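Local coordinates for uncharacterized N-acetyltransferase D2E76_00625 (Mycobacteroides abscessus, PDB 6YCA), which probably transfers the acetyl group of acetyl coenzyme A to amine substrates as an Eis-type GCN5-related N-acetyltransferase, although it is unable to modify aminoglycosides, at residues A[78-84]-A[96-102]; A[131-137]-A[307-313]; A[154-160]-A[298-304]. The contacts are given in a common frame with arbitrary orientation. Residue numbers count along the deposited sequence, not the author numbering.

Interaction 1 of 3, residues A[78-84]-A[96-102]; sequences GADSYTS and HAAVTHI. With ACO (acetyl coenzyme *a), chain G.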
loop_
_atom_site.group_PDB
_atom_site.type_symbol
_atom_site.label_atom_id
_atom_site.label_comp_id
_atom_site.label_asym_id
_atom_site.label_seq_id
_atom_site.Cartn_x
_atom_site.Cartn_y
_atom_site.Cartn_z
ATOM N N GLY A 78 -11.646 -19.265 33.869
ATOM C CA GLY A 78 -11.979 -20.661 33.651
ATOM C C GLY A 78 -11.113 -21.309 32.596
ATOM O O GLY A 78 -10.326 -20.652 31.908
ATOM N N ALA A 79 -11.273 -22.628 32.489
ATOM C CA ALA A 79 -10.574 -23.441 31.500
ATOM C C ALA A 79 -11.414 -24.684 31.243
ATOM O O ALA A 79 -11.880 -25.324 32.191
ATOM C CB ALA A 79 -9.178 -23.832 31.996
ATOM N N ASP A 80 -11.617 -25.012 29.970
ATOM C CA ASP A 80 -12.491 -26.092 29.534
ATOM C C ASP A 80 -11.716 -27.057 28.645
ATOM O O ASP A 80 -10.599 -26.775 28.203
ATOM C CB ASP A 80 -13.713 -25.528 28.791
ATOM C CG ASP A 80 -14.792 -26.572 28.535
ATOM O OD1 ASP A 80 -15.305 -27.171 29.498
ATOM O OD2 ASP A 80 -15.145 -26.780 27.357
ATOM N N SER A 81 -12.326 -28.209 28.381
ATOM C CA SER A 81 -11.729 -29.196 27.492
ATOM C C SER A 81 -12.829 -30.094 26.943
ATOM O O SER A 81 -13.955 -30.111 27.444
ATOM C CB SER A 81 -10.645 -30.014 28.197
ATOM O OG SER A 81 -11.135 -30.549 29.409
ATOM N N TYR A 82 -12.484 -30.839 25.897
ATOM C CA TYR A 82 -13.391 -31.778 25.260
ATOM C C TYR A 82 -12.757 -33.159 25.228
ATOM O O TYR A 82 -11.539 -33.299 25.086
ATOM C CB TYR A 82 -13.714 -31.342 23.823
ATOM C CG TYR A 82 -14.556 -30.092 23.753
ATOM C CD1 TYR A 82 -13.986 -28.839 23.918
ATOM C CD2 TYR A 82 -15.928 -30.165 23.534
ATOM C CE1 TYR A 82 -14.756 -27.687 23.866
ATOM C CE2 TYR A 82 -16.706 -29.019 23.478
ATOM C CZ TYR A 82 -16.110 -27.785 23.644
ATOM O OH TYR A 82 -16.865 -26.640 23.593
ATOM N N THR A 83 -13.597 -34.182 25.351
ATOM C CA THR A 83 -13.144 -35.557 25.184
ATOM C C THR A 83 -12.828 -35.786 23.712
ATOM O O THR A 83 -13.714 -35.675 22.858
ATOM C CB THR A 83 -14.249 -36.508 25.643
ATOM O OG1 THR A 83 -14.605 -36.210 26.999
ATOM C CG2 THR A 83 -13.794 -37.956 25.550
ATOM N N SER A 84 -11.573 -36.106 23.409
ATOM C CA SER A 84 -11.133 -36.185 22.027
ATOM C C SER A 84 -10.096 -37.293 21.892
ATOM O O SER A 84 -9.739 -37.962 22.867
ATOM C CB SER A 84 -10.575 -34.831 21.572
ATOM O OG SER A 84 -10.016 -34.909 20.273
ATOM N N HIS A 96 -7.157 -37.927 24.143
ATOM C CA HIS A 96 -6.654 -36.571 24.013
ATOM C C HIS A 96 -7.667 -35.596 24.589
ATOM O O HIS A 96 -8.867 -35.695 24.313
ATOM C CB HIS A 96 -6.430 -36.277 22.520
ATOM C CG HIS A 96 -6.321 -34.822 22.191
ATOM N ND1 HIS A 96 -7.190 -34.191 21.328
ATOM C CD2 HIS A 96 -5.438 -33.877 22.596
ATOM C CE1 HIS A 96 -6.852 -32.919 21.221
ATOM N NE2 HIS A 96 -5.793 -32.703 21.981
ATOM N N ALA A 97 -7.174 -34.622 25.350
ATOM C CA ALA A 97 -8.009 -33.588 25.950
ATOM C C ALA A 97 -7.810 -32.293 25.174
ATOM O O ALA A 97 -6.739 -31.678 25.236
ATOM C CB ALA A 97 -7.671 -33.399 27.425
ATOM N N ALA A 98 -8.840 -31.891 24.435
ATOM C CA ALA A 98 -8.807 -30.669 23.634
ATOM C C ALA A 98 -9.142 -29.491 24.544
ATOM O O ALA A 98 -10.308 -29.157 24.767
ATOM C CB ALA A 98 -9.770 -30.785 22.459
ATOM N N VAL A 99 -8.099 -28.852 25.075
ATOM C CA VAL A 99 -8.254 -27.749 26.018
ATOM C C VAL A 99 -8.600 -26.476 25.262
ATOM O O VAL A 99 -8.032 -26.188 24.201
ATOM C CB VAL A 99 -6.974 -27.576 26.850
ATOM C CG1 VAL A 99 -7.086 -26.369 27.759
ATOM C CG2 VAL A 99 -6.708 -28.832 27.664
ATOM N N THR A 100 -9.536 -25.708 25.811
ATOM C CA THR A 100 -9.951 -24.446 25.214
ATOM C C THR A 100 -10.683 -23.637 26.280
ATOM O O THR A 100 -10.775 -24.046 27.441
ATOM C CB THR A 100 -10.814 -24.683 23.968
ATOM O OG1 THR A 100 -11.098 -23.430 23.333
ATOM C CG2 THR A 100 -12.122 -25.355 24.355
ATOM N N HIS A 101 -11.192 -22.471 25.877
ATOM C CA HIS A 101 -11.974 -21.590 26.743
ATOM C C HIS A 101 -11.178 -21.050 27.931
ATOM O O HIS A 101 -11.765 -20.636 28.937
ATOM C CB HIS A 101 -13.280 -22.244 27.201
ATOM C CG HIS A 101 -14.134 -22.727 26.073
ATOM N ND1 HIS A 101 -14.983 -23.806 26.189
ATOM C CD2 HIS A 101 -14.263 -22.279 24.803
ATOM C CE1 HIS A 101 -15.600 -24.001 25.037
ATOM N NE2 HIS A 101 -15.184 -23.086 24.181
ATOM N N ILE A 102 -9.850 -21.056 27.848
ATOM C CA ILE A 102 -9.016 -20.551 28.933
ATOM C C ILE A 102 -9.041 -19.030 28.903
ATOM O O ILE A 102 -8.832 -18.418 27.850
ATOM C CB ILE A 102 -7.578 -21.074 28.799
ATOM C CG1 ILE A 102 -7.516 -22.580 29.046
ATOM C CG2 ILE A 102 -6.665 -20.345 29.765
ATOM C CD1 ILE A 102 -6.110 -23.124 29.079
HETATM N N1A ACO G . 1.806 -12.783 28.505
HETATM C C2A ACO G . 2.948 -12.987 29.175
HETATM N N3A ACO G . 3.109 -13.654 30.324
HETATM C C4A ACO G . 2.014 -14.201 30.908
HETATM C C5A ACO G . 0.764 -14.054 30.300
HETATM C C6A ACO G . 0.670 -13.297 29.025
HETATM N N6A ACO G . -0.526 -13.136 28.408
HETATM N N7A ACO G . -0.152 -14.676 31.062
HETATM C C8A ACO G . 0.511 -15.203 32.116
HETATM N N9A ACO G . 1.818 -14.899 32.033
HETATM C C1B ACO G . 2.859 -15.329 33.006
HETATM C C2B ACO G . 2.745 -14.530 34.304
HETATM O O2B ACO G . 3.612 -13.396 34.274
HETATM C C3B ACO G . 3.305 -15.564 35.279
HETATM O O3B ACO G . 4.723 -15.519 35.207
HETATM P P3B ACO G . 5.605 -15.575 36.552
HETATM O O7A ACO G . 5.212 -14.423 37.445
HETATM O O8A ACO G . 5.363 -16.898 37.242
HETATM O O9A ACO G . 7.059 -15.454 36.160
HETATM C C4B ACO G . 2.848 -16.900 34.703
HETATM O O4B ACO G . 2.631 -16.702 33.311
HETATM C C5B ACO G . 1.576 -17.426 35.360
HETATM O O5B ACO G . 0.618 -16.377 35.322
HETATM P P1A ACO G . -0.842 -16.503 35.963
HETATM O O1A ACO G . -0.964 -15.502 37.087
HETATM O O2A ACO G . -1.025 -17.915 36.456
HETATM O O3A ACO G . -1.932 -16.195 34.829
HETATM P P2A ACO G . -3.181 -15.185 34.752
HETATM O O4A ACO G . -4.055 -15.379 35.972
HETATM O O5A ACO G . -2.677 -13.760 34.681
HETATM O O6A ACO G . -3.987 -15.528 33.401
HETATM C CBP ACO G . -4.155 -15.550 30.985
HETATM C CCP ACO G . -3.243 -15.672 32.191
HETATM C CDP ACO G . -5.323 -16.515 31.119
HETATM C CEP ACO G . -3.356 -15.870 29.733
HETATM C CAP ACO G . -4.649 -14.104 30.976
HETATM O OAP ACO G . -3.503 -13.255 30.819
HETATM C C9P ACO G . -5.649 -13.815 29.887
HETATM O O9P ACO G . -6.844 -13.941 30.105
HETATM N N8P ACO G . -5.156 -13.406 28.719
HETATM C C7P ACO G . -5.974 -13.048 27.573
HETATM C C6P ACO G . -6.859 -14.186 27.077
HETATM C C5P ACO G . -6.037 -15.341 26.562
HETATM O O5P ACO G . -4.996 -15.146 25.951
HETATM N N4P ACO G . -6.508 -16.553 26.836
HETATM C C3P ACO G . -5.835 -17.739 26.360
HETATM C C2P ACO G . -6.598 -18.366 25.201
HETATM S S1P ACO G . -5.750 -19.811 24.667
HETATM C C ACO G . -7.016 -20.902 24.722
HETATM O O ACO G . -8.158 -20.483 24.645
HETATM C CH3 ACO G . -6.729 -22.368 24.864
#
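Acetyl-CoA sites of GNAT enzymes often borrow backbone groups from a bulged strand, as in this antiparallel hairpin. Asp80 and Thr100 satisfy each other twice, Asp80 N giving to Thr100 O and Thr100 N to Asp80 O, both at 2.8 Å. Tyr82 N reaches Ala98 O at 3.0 Å and Ala98 N reaches Tyr82 O at 3.1 Å, while His96 N meets Ser84 O at 2.9 Å and Ser84 N returns a weak bond to His96 O, also 2.9 Å. Beyond Thr100, His101, with positive phi, and Ile102 form a beta bulge opposite Ala79, so the next backbone bonding joins Gly78 to Gly103. The His101 ring gives a weak hydrogen bond from ND1 to Asp80 OD2 at 3.2 Å. Tyr82 OH bonds Leu60 O, His96 NE2 bonds Ser134 OG, and Thr100 OG1 bonds a C-terminal carboxylate oxygen, Phe415 O. Within the bulge, Ile102 O accepts a weak bond from cofactor N4P at 3.1 Å, and Thr100 CA lies 3.8 Å from acetyl CH3. With His96, Ala98 and Thr100 bonded to strand 78-84, and Ala97 and Val99 to strand 132-135, the strand is satisfied up to Thr100; the bulge leaves Ile102 O for the pantetheine arm.

Interaction 2 of 3, residues A[131-137]-A[307-313]; sequences IVASLRA and ETWLRLV. With ACO (acetyl coenzyme *a), chain G.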
loop_
_atom_site.group_PDB
_atom_site.type_symbol
_atom_site.label_atom_id
_atom_site.label_comp_id
_atom_site.label_asym_id
_atom_site.label_seq_id
_atom_site.Cartn_x
_atom_site.Cartn_y
_atom_site.Cartn_z
ATOM N N ILE A 131 -3.838 -39.221 27.951
ATOM C CA ILE A 131 -2.381 -39.166 28.020
ATOM C C ILE A 131 -1.788 -37.887 27.443
ATOM O O ILE A 131 -0.648 -37.543 27.788
ATOM C CB ILE A 131 -1.700 -40.392 27.382
ATOM C CG1 ILE A 131 -2.378 -40.796 26.082
ATOM C CG2 ILE A 131 -1.813 -41.577 28.317
ATOM C CD1 ILE A 131 -1.606 -41.873 25.350
ATOM N N VAL A 132 -2.504 -37.189 26.566
ATOM C CA VAL A 132 -2.029 -35.932 26.003
ATOM C C VAL A 132 -3.154 -34.908 26.040
ATOM O O VAL A 132 -4.341 -35.255 26.066
ATOM C CB VAL A 132 -1.473 -36.076 24.566
ATOM C CG1 VAL A 132 -0.285 -37.026 24.541
ATOM C CG2 VAL A 132 -2.559 -36.521 23.600
ATOM N N ALA A 133 -2.764 -33.635 26.052
ATOM C CA ALA A 133 -3.675 -32.509 25.921
ATOM C C ALA A 133 -3.063 -31.521 24.941
ATOM O O ALA A 133 -1.840 -31.357 24.898
ATOM C CB ALA A 133 -3.914 -31.815 27.268
ATOM N N SER A 134 -3.912 -30.884 24.138
ATOM C CA SER A 134 -3.454 -29.915 23.153
ATOM C C SER A 134 -4.429 -28.748 23.106
ATOM O O SER A 134 -5.594 -28.872 23.490
ATOM C CB SER A 134 -3.312 -30.538 21.761
ATOM O OG SER A 134 -4.563 -30.611 21.103
ATOM N N LEU A 135 -3.937 -27.609 22.623
ATOM C CA LEU A 135 -4.753 -26.408 22.512
ATOM C C LEU A 135 -4.240 -25.566 21.355
ATOM O O LEU A 135 -3.234 -25.892 20.725
ATOM C CB LEU A 135 -4.784 -25.611 23.826
ATOM C CG LEU A 135 -3.462 -25.180 24.473
ATOM C CD1 LEU A 135 -2.878 -23.935 23.810
ATOM C CD2 LEU A 135 -3.649 -24.952 25.965
ATOM N N ARG A 136 -4.958 -24.486 21.069
ATOM C CA ARG A 136 -4.519 -23.477 20.111
ATOM C C ARG A 136 -4.279 -22.201 20.907
ATOM O O ARG A 136 -5.225 -21.602 21.429
ATOM C CB ARG A 136 -5.576 -23.268 19.028
ATOM C CG ARG A 136 -5.977 -24.549 18.313
ATOM C CD ARG A 136 -4.822 -25.136 17.518
ATOM N NE ARG A 136 -5.153 -26.430 16.925
ATOM C CZ ARG A 136 -4.852 -27.600 17.479
ATOM N NH1 ARG A 136 -4.202 -27.642 18.631
ATOM N NH2 ARG A 136 -5.189 -28.728 16.876
ATOM N N ALA A 137 -3.020 -21.781 20.989
ATOM C CA ALA A 137 -2.642 -20.695 21.880
ATOM C C ALA A 137 -2.947 -19.338 21.257
ATOM O O ALA A 137 -2.618 -19.083 20.095
ATOM C CB ALA A 137 -1.160 -20.795 22.227
ATOM N N GLU A 307 0.851 -24.377 15.452
ATOM C CA GLU A 307 -0.494 -24.939 15.489
ATOM C C GLU A 307 -0.768 -25.677 16.793
ATOM O O GLU A 307 -1.426 -25.140 17.690
ATOM C CB GLU A 307 -0.746 -25.857 14.294
ATOM C CG GLU A 307 -2.196 -26.242 14.167
ATOM C CD GLU A 307 -2.462 -27.179 13.017
ATOM O OE1 GLU A 307 -1.721 -28.176 12.862
ATOM O OE2 GLU A 307 -3.408 -26.891 12.252
ATOM N N THR A 308 -0.280 -26.909 16.902
ATOM C CA THR A 308 -0.581 -27.735 18.062
ATOM C C THR A 308 0.387 -27.408 19.190
ATOM O O THR A 308 1.603 -27.582 19.046
ATOM C CB THR A 308 -0.466 -29.217 17.710
ATOM O OG1 THR A 308 -1.297 -29.523 16.585
ATOM C CG2 THR A 308 -0.896 -30.066 18.893
ATOM N N TRP A 309 -0.148 -26.939 20.311
ATOM C CA TRP A 309 0.605 -26.840 21.556
ATOM C C TRP A 309 0.279 -28.106 22.343
ATOM O O TRP A 309 -0.801 -28.229 22.925
ATOM C CB TRP A 309 0.242 -25.575 22.327
ATOM C CG TRP A 309 0.776 -24.326 21.699
ATOM C CD1 TRP A 309 0.297 -23.702 20.590
ATOM C CD2 TRP A 309 1.912 -23.564 22.129
ATOM N NE1 TRP A 309 1.051 -22.590 20.309
ATOM C CE2 TRP A 309 2.050 -22.485 21.238
ATOM C CE3 TRP A 309 2.822 -23.689 23.183
ATOM C CZ2 TRP A 309 3.056 -21.534 21.369
ATOM C CZ3 TRP A 309 3.821 -22.743 23.310
ATOM C CH2 TRP A 309 3.930 -21.681 22.408
ATOM N N LEU A 310 1.206 -29.059 22.326
ATOM C CA LEU A 310 0.989 -30.386 22.882
ATOM C C LEU A 310 1.574 -30.476 24.284
ATOM O O LEU A 310 2.681 -29.993 24.539
ATOM C CB LEU A 310 1.629 -31.448 21.986
ATOM C CG LEU A 310 1.477 -32.899 22.432
ATOM C CD1 LEU A 310 0.013 -33.263 22.546
ATOM C CD2 LEU A 310 2.177 -33.820 21.458
ATOM N N ARG A 311 0.816 -31.086 25.193
ATOM C CA ARG A 311 1.240 -31.309 26.574
ATOM C C ARG A 311 1.100 -32.793 26.884
ATOM O O ARG A 311 -0.016 -33.321 26.895
ATOM C CB ARG A 311 0.394 -30.472 27.529
ATOM C CG ARG A 311 0.480 -30.869 28.979
ATOM C CD ARG A 311 1.790 -30.464 29.632
ATOM N NE ARG A 311 2.288 -31.539 30.486
ATOM C CZ ARG A 311 2.990 -31.361 31.599
ATOM N NH1 ARG A 311 3.278 -30.140 32.023
ATOM N NH2 ARG A 311 3.394 -32.411 32.297
ATOM N N LEU A 312 2.224 -33.465 27.126
ATOM C CA LEU A 312 2.220 -34.884 27.472
ATOM C C LEU A 312 1.804 -35.044 28.931
ATOM O O LEU A 312 2.536 -34.640 29.844
ATOM C CB LEU A 312 3.599 -35.488 27.220
ATOM C CG LEU A 312 4.112 -35.420 25.779
ATOM C CD1 LEU A 312 5.509 -35.998 25.670
ATOM C CD2 LEU A 312 3.170 -36.146 24.838
ATOM N N VAL A 313 0.631 -35.643 29.152
ATOM C CA VAL A 313 0.112 -35.825 30.505
ATOM C C VAL A 313 0.672 -37.091 31.146
ATOM O O VAL A 313 1.093 -37.079 32.308
ATOM C CB VAL A 313 -1.429 -35.809 30.493
ATOM C CG1 VAL A 313 -1.980 -35.936 31.907
ATOM C CG2 VAL A 313 -1.942 -34.539 29.824
HETATM N N1A ACO G . 1.806 -12.783 28.505
HETATM C C2A ACO G . 2.948 -12.987 29.175
HETATM N N3A ACO G . 3.109 -13.654 30.324
HETATM C C4A ACO G . 2.014 -14.201 30.908
HETATM C C5A ACO G . 0.764 -14.054 30.300
HETATM C C6A ACO G . 0.670 -13.297 29.025
HETATM N N6A ACO G . -0.526 -13.136 28.408
HETATM N N7A ACO G . -0.152 -14.676 31.062
HETATM C C8A ACO G . 0.511 -15.203 32.116
HETATM N N9A ACO G . 1.818 -14.899 32.033
HETATM C C1B ACO G . 2.859 -15.329 33.006
HETATM C C2B ACO G . 2.745 -14.530 34.304
HETATM O O2B ACO G . 3.612 -13.396 34.274
HETATM C C3B ACO G . 3.305 -15.564 35.279
HETATM O O3B ACO G . 4.723 -15.519 35.207
HETATM P P3B ACO G . 5.605 -15.575 36.552
HETATM O O7A ACO G . 5.212 -14.423 37.445
HETATM O O8A ACO G . 5.363 -16.898 37.242
HETATM O O9A ACO G . 7.059 -15.454 36.160
HETATM C C4B ACO G . 2.848 -16.900 34.703
HETATM O O4B ACO G . 2.631 -16.702 33.311
HETATM C C5B ACO G . 1.576 -17.426 35.360
HETATM O O5B ACO G . 0.618 -16.377 35.322
HETATM P P1A ACO G . -0.842 -16.503 35.963
HETATM O O1A ACO G . -0.964 -15.502 37.087
HETATM O O2A ACO G . -1.025 -17.915 36.456
HETATM O O3A ACO G . -1.932 -16.195 34.829
HETATM P P2A ACO G . -3.181 -15.185 34.752
HETATM O O4A ACO G . -4.055 -15.379 35.972
HETATM O O5A ACO G . -2.677 -13.760 34.681
HETATM O O6A ACO G . -3.987 -15.528 33.401
HETATM C CBP ACO G . -4.155 -15.550 30.985
HETATM C CCP ACO G . -3.243 -15.672 32.191
HETATM C CDP ACO G . -5.323 -16.515 31.119
HETATM C CEP ACO G . -3.356 -15.870 29.733
HETATM C CAP ACO G . -4.649 -14.104 30.976
HETATM O OAP ACO G . -3.503 -13.255 30.819
HETATM C C9P ACO G . -5.649 -13.815 29.887
HETATM O O9P ACO G . -6.844 -13.941 30.105
HETATM N N8P ACO G . -5.156 -13.406 28.719
HETATM C C7P ACO G . -5.974 -13.048 27.573
HETATM C C6P ACO G . -6.859 -14.186 27.077
HETATM C C5P ACO G . -6.037 -15.341 26.562
HETATM O O5P ACO G . -4.996 -15.146 25.951
HETATM N N4P ACO G . -6.508 -16.553 26.836
HETATM C C3P ACO G . -5.835 -17.739 26.360
HETATM C C2P ACO G . -6.598 -18.366 25.201
HETATM S S1P ACO G . -5.750 -19.811 24.667
HETATM C C ACO G . -7.016 -20.902 24.722
HETATM O O ACO G . -8.158 -20.483 24.645
HETATM C CH3 ACO G . -6.729 -22.368 24.864
#
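An antiparallel beta pairing deep in the protein joins two GNAT domains, which thereby share one continuous sheet. Strand 132-135 is the fifth strand of the first GNAT fold, and 307-313, from the long strand 299-312, lies beside it, in the place that the seventh strand takes in a single GNAT domain. Although 169 residues separate the segments, the register is regular. Ala133 N bonds Arg311 O at 2.9 Å, and Arg311 N bonds Ala133 O at 2.7 Å; Leu135 and Trp309 form a longer pair, 3.2 Å from Leu135 N to Trp309 O and 3.3 Å from Trp309 N to Leu135 O. Val313 N closes the far end on Ile131 O at 2.7 Å. One face is largely apolar, Ser134 (bonded to His96) excepted, with Val132 CG1 3.6 Å from Leu312 CD2, and helix 366-373 packs on Leu310 and Leu312. On the other face Arg311 bonds Phe146 O and forms a salt bridge with Asp336, and Leu135 CB comes within 3.9 Å of the cofactor's CH3. Near the thioester, where Arg136 O lies 3.7 Å from S1P, Ala137 CB settles over the five-membered ring of Trp309, 3.6 Å from its centroid, in a CH-pi contact.

Interaction 3 of 3, residues A[154-160]-A[298-304]; sequences SATYRIQ and AVAVAGI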
loop_
_atom_site.group_PDB
_atom_site.type_symbol
_atom_site.label_atom_id
_atom_site.label_comp_id
_atom_site.label_asym_id
_atom_site.label_seq_id
_atom_site.Cartn_x
_atom_site.Cartn_y
_atom_site.Cartn_z
ATOM N N SER A 154 1.317 -25.225 10.782
ATOM C CA SER A 154 0.492 -25.176 9.586
ATOM C C SER A 154 1.003 -24.090 8.649
ATOM O O SER A 154 1.651 -23.126 9.072
ATOM C CB SER A 154 -0.975 -24.920 9.949
ATOM O OG SER A 154 -1.161 -23.596 10.416
ATOM N N ALA A 155 0.713 -24.257 7.363
ATOM C CA ALA A 155 1.161 -23.325 6.337
ATOM C C ALA A 155 -0.024 -22.862 5.499
ATOM O O ALA A 155 -1.086 -23.495 5.475
ATOM C CB ALA A 155 2.248 -23.927 5.431
ATOM N N THR A 156 0.182 -21.740 4.811
ATOM C CA THR A 156 -0.799 -21.150 3.914
ATOM C C THR A 156 -0.182 -20.988 2.535
ATOM O O THR A 156 0.870 -20.358 2.392
ATOM C CB THR A 156 -1.220 -19.779 4.419
ATOM O OG1 THR A 156 -1.636 -19.893 5.780
ATOM C CG2 THR A 156 -2.378 -19.251 3.582
ATOM N N TYR A 157 -0.843 -21.537 1.525
ATOM C CA TYR A 157 -0.345 -21.509 0.161
ATOM C C TYR A 157 -1.227 -20.630 -0.718
ATOM O O TYR A 157 -2.455 -20.648 -0.600
ATOM C CB TYR A 157 -0.319 -22.924 -0.414
ATOM C CG TYR A 157 0.534 -23.871 0.390
ATOM C CD1 TYR A 157 0.014 -24.525 1.497
ATOM C CD2 TYR A 157 1.857 -24.107 0.049
ATOM C CE1 TYR A 157 0.786 -25.392 2.242
ATOM C CE2 TYR A 157 2.636 -24.975 0.786
ATOM C CZ TYR A 157 2.095 -25.617 1.882
ATOM O OH TYR A 157 2.862 -26.483 2.624
ATOM N N ARG A 158 -0.587 -19.857 -1.594
ATOM C CA ARG A 158 -1.254 -19.141 -2.676
ATOM C C ARG A 158 -0.764 -19.725 -3.992
ATOM O O ARG A 158 0.438 -19.700 -4.279
ATOM C CB ARG A 158 -0.954 -17.643 -2.669
ATOM C CG ARG A 158 -1.694 -16.772 -1.680
ATOM C CD ARG A 158 -1.268 -15.336 -1.965
ATOM N NE ARG A 158 -1.607 -14.941 -3.334
ATOM C CZ ARG A 158 -1.086 -13.889 -3.971
ATOM N NH1 ARG A 158 -0.183 -13.118 -3.373
ATOM N NH2 ARG A 158 -1.453 -13.616 -5.220
ATOM N N ILE A 159 -1.691 -20.267 -4.775
ATOM C CA ILE A 159 -1.392 -20.874 -6.063
ATOM C C ILE A 159 -1.901 -19.941 -7.150
ATOM O O ILE A 159 -3.073 -19.548 -7.136
ATOM C CB ILE A 159 -2.056 -22.254 -6.188
ATOM C CG1 ILE A 159 -1.588 -23.177 -5.060
ATOM C CG2 ILE A 159 -1.750 -22.856 -7.550
ATOM C CD1 ILE A 159 -2.240 -24.545 -5.085
ATOM N N GLN A 160 -1.025 -19.575 -8.081
ATOM C CA GLN A 160 -1.437 -18.828 -9.266
ATOM C C GLN A 160 -1.884 -19.858 -10.299
ATOM O O GLN A 160 -1.057 -20.507 -10.944
ATOM C CB GLN A 160 -0.312 -17.935 -9.777
ATOM C CG GLN A 160 -0.795 -16.580 -10.296
ATOM C CD GLN A 160 0.189 -15.920 -11.251
ATOM O OE1 GLN A 160 -0.152 -15.611 -12.397
ATOM N NE2 GLN A 160 1.415 -15.692 -10.780
ATOM N N ALA A 298 4.657 -21.499 -8.937
ATOM C CA ALA A 298 3.245 -21.144 -8.935
ATOM C C ALA A 298 2.617 -21.323 -7.561
ATOM O O ALA A 298 1.535 -20.787 -7.311
ATOM C CB ALA A 298 2.493 -21.993 -9.957
ATOM N N VAL A 299 3.276 -22.047 -6.667
ATOM C CA VAL A 299 2.783 -22.299 -5.321
ATOM C C VAL A 299 3.681 -21.522 -4.371
ATOM O O VAL A 299 4.880 -21.805 -4.264
ATOM C CB VAL A 299 2.788 -23.799 -4.991
ATOM C CG1 VAL A 299 2.221 -24.046 -3.600
ATOM C CG2 VAL A 299 2.007 -24.580 -6.040
ATOM N N ALA A 300 3.111 -20.538 -3.689
ATOM C CA ALA A 300 3.855 -19.683 -2.779
ATOM C C ALA A 300 3.345 -19.882 -1.363
ATOM O O ALA A 300 2.135 -19.975 -1.134
ATOM C CB ALA A 300 3.707 -18.203 -3.162
ATOM N N VAL A 301 4.275 -19.951 -0.415
ATOM C CA VAL A 301 3.927 -20.030 0.998
ATOM C C VAL A 301 3.634 -18.613 1.480
ATOM O O VAL A 301 4.527 -17.765 1.523
ATOM C CB VAL A 301 5.043 -20.688 1.816
ATOM C CG1 VAL A 301 4.734 -20.600 3.305
ATOM C CG2 VAL A 301 5.217 -22.134 1.387
ATOM N N ALA A 302 2.370 -18.338 1.790
ATOM C CA ALA A 302 1.955 -17.021 2.253
ATOM C C ALA A 302 2.091 -16.847 3.761
ATOM O O ALA A 302 1.817 -15.754 4.269
ATOM C CB ALA A 302 0.517 -16.722 1.814
ATOM N N GLY A 303 2.502 -17.890 4.483
ATOM C CA GLY A 303 2.683 -17.787 5.918
ATOM C C GLY A 303 2.800 -19.125 6.616
ATOM O O GLY A 303 2.288 -20.136 6.127
ATOM N N ILE A 304 3.493 -19.150 7.751
ATOM C CA ILE A 304 3.630 -20.351 8.570
ATOM C C ILE A 304 3.462 -19.953 10.028
ATOM O O ILE A 304 4.080 -18.984 10.485
ATOM C CB ILE A 304 4.983 -21.054 8.351
ATOM C CG1 ILE A 304 5.005 -21.743 6.987
ATOM C CG2 ILE A 304 5.254 -22.050 9.462
ATOM C CD1 ILE A 304 6.281 -22.488 6.705
#
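Long antiparallel strands seldom stay perfectly regular, and the segment 298-304 illustrates how a classic bulge is absorbed. It enters at Ala298, whose O accepts Gln160 N at 2.9 Å and also lies 3.2 Å from Ile159 CA, a CA-H...O contact. Val299 points to the apolar face, its CG1 3.7 Å from Tyr157 CD2 and its CG2 4.0 Å from Ile159 CG1. Ala300 then makes the regular two-bond pair with Arg158: Ala300 N to Arg158 O is 2.9 Å and Arg158 N to Ala300 O is 2.8 Å. Val301 continues the apolar face, with CG2 3.9 Å from Tyr157 CE2. Ala302 and Gly303 together face the single residue Thr156, Ala302 N giving a short 2.6 Å bond to Thr156 O and Gly303 O accepting Thr156 N at 3.0 Å. This is the classic beta bulge, and the backbone of Gly303 adopts angles at which a CB would clash with the preceding carbonyl O. Ile304 restores the pairing, its CG1 3.8 Å from Ala155 CB; it also packs on Ile304 of a neighbouring subunit. Across strand 149-160, on its other edge, runs strand 277-284, bonded through the backbone to Ala155, Tyr157 and Ile159. Strand 149-160 is therefore an inner strand, flanked by 299-312 and by 277-284, where Tyr157 OH bonds Pro284 O.

How the interactions relate
All three interactions are antiparallel pairings in one large sheet. Interactions 1 and 2 are buried and adjoin: strands 93-104 and 132-135 are parallel neighbours, tied by Val99 N to Ser134 O at 3.0 Å, and both contacts touch acetyl coenzyme A. They add polar side-chain partners, such as His96 with Ser134 and the Arg311 salt bridge. Partly buried interaction 3, its centre about 30 Å from that of interaction 1, relies on backbone bonds and an apolar face, with exposed Arg158, Ala300 and Ala302. Interaction 1 closes a local hairpin; the others join distant parts through opposite ends of strand 299-312, and both meet neighbouring subunits. Bulges occur in 1 and 3, but only the first opens onto the ligand.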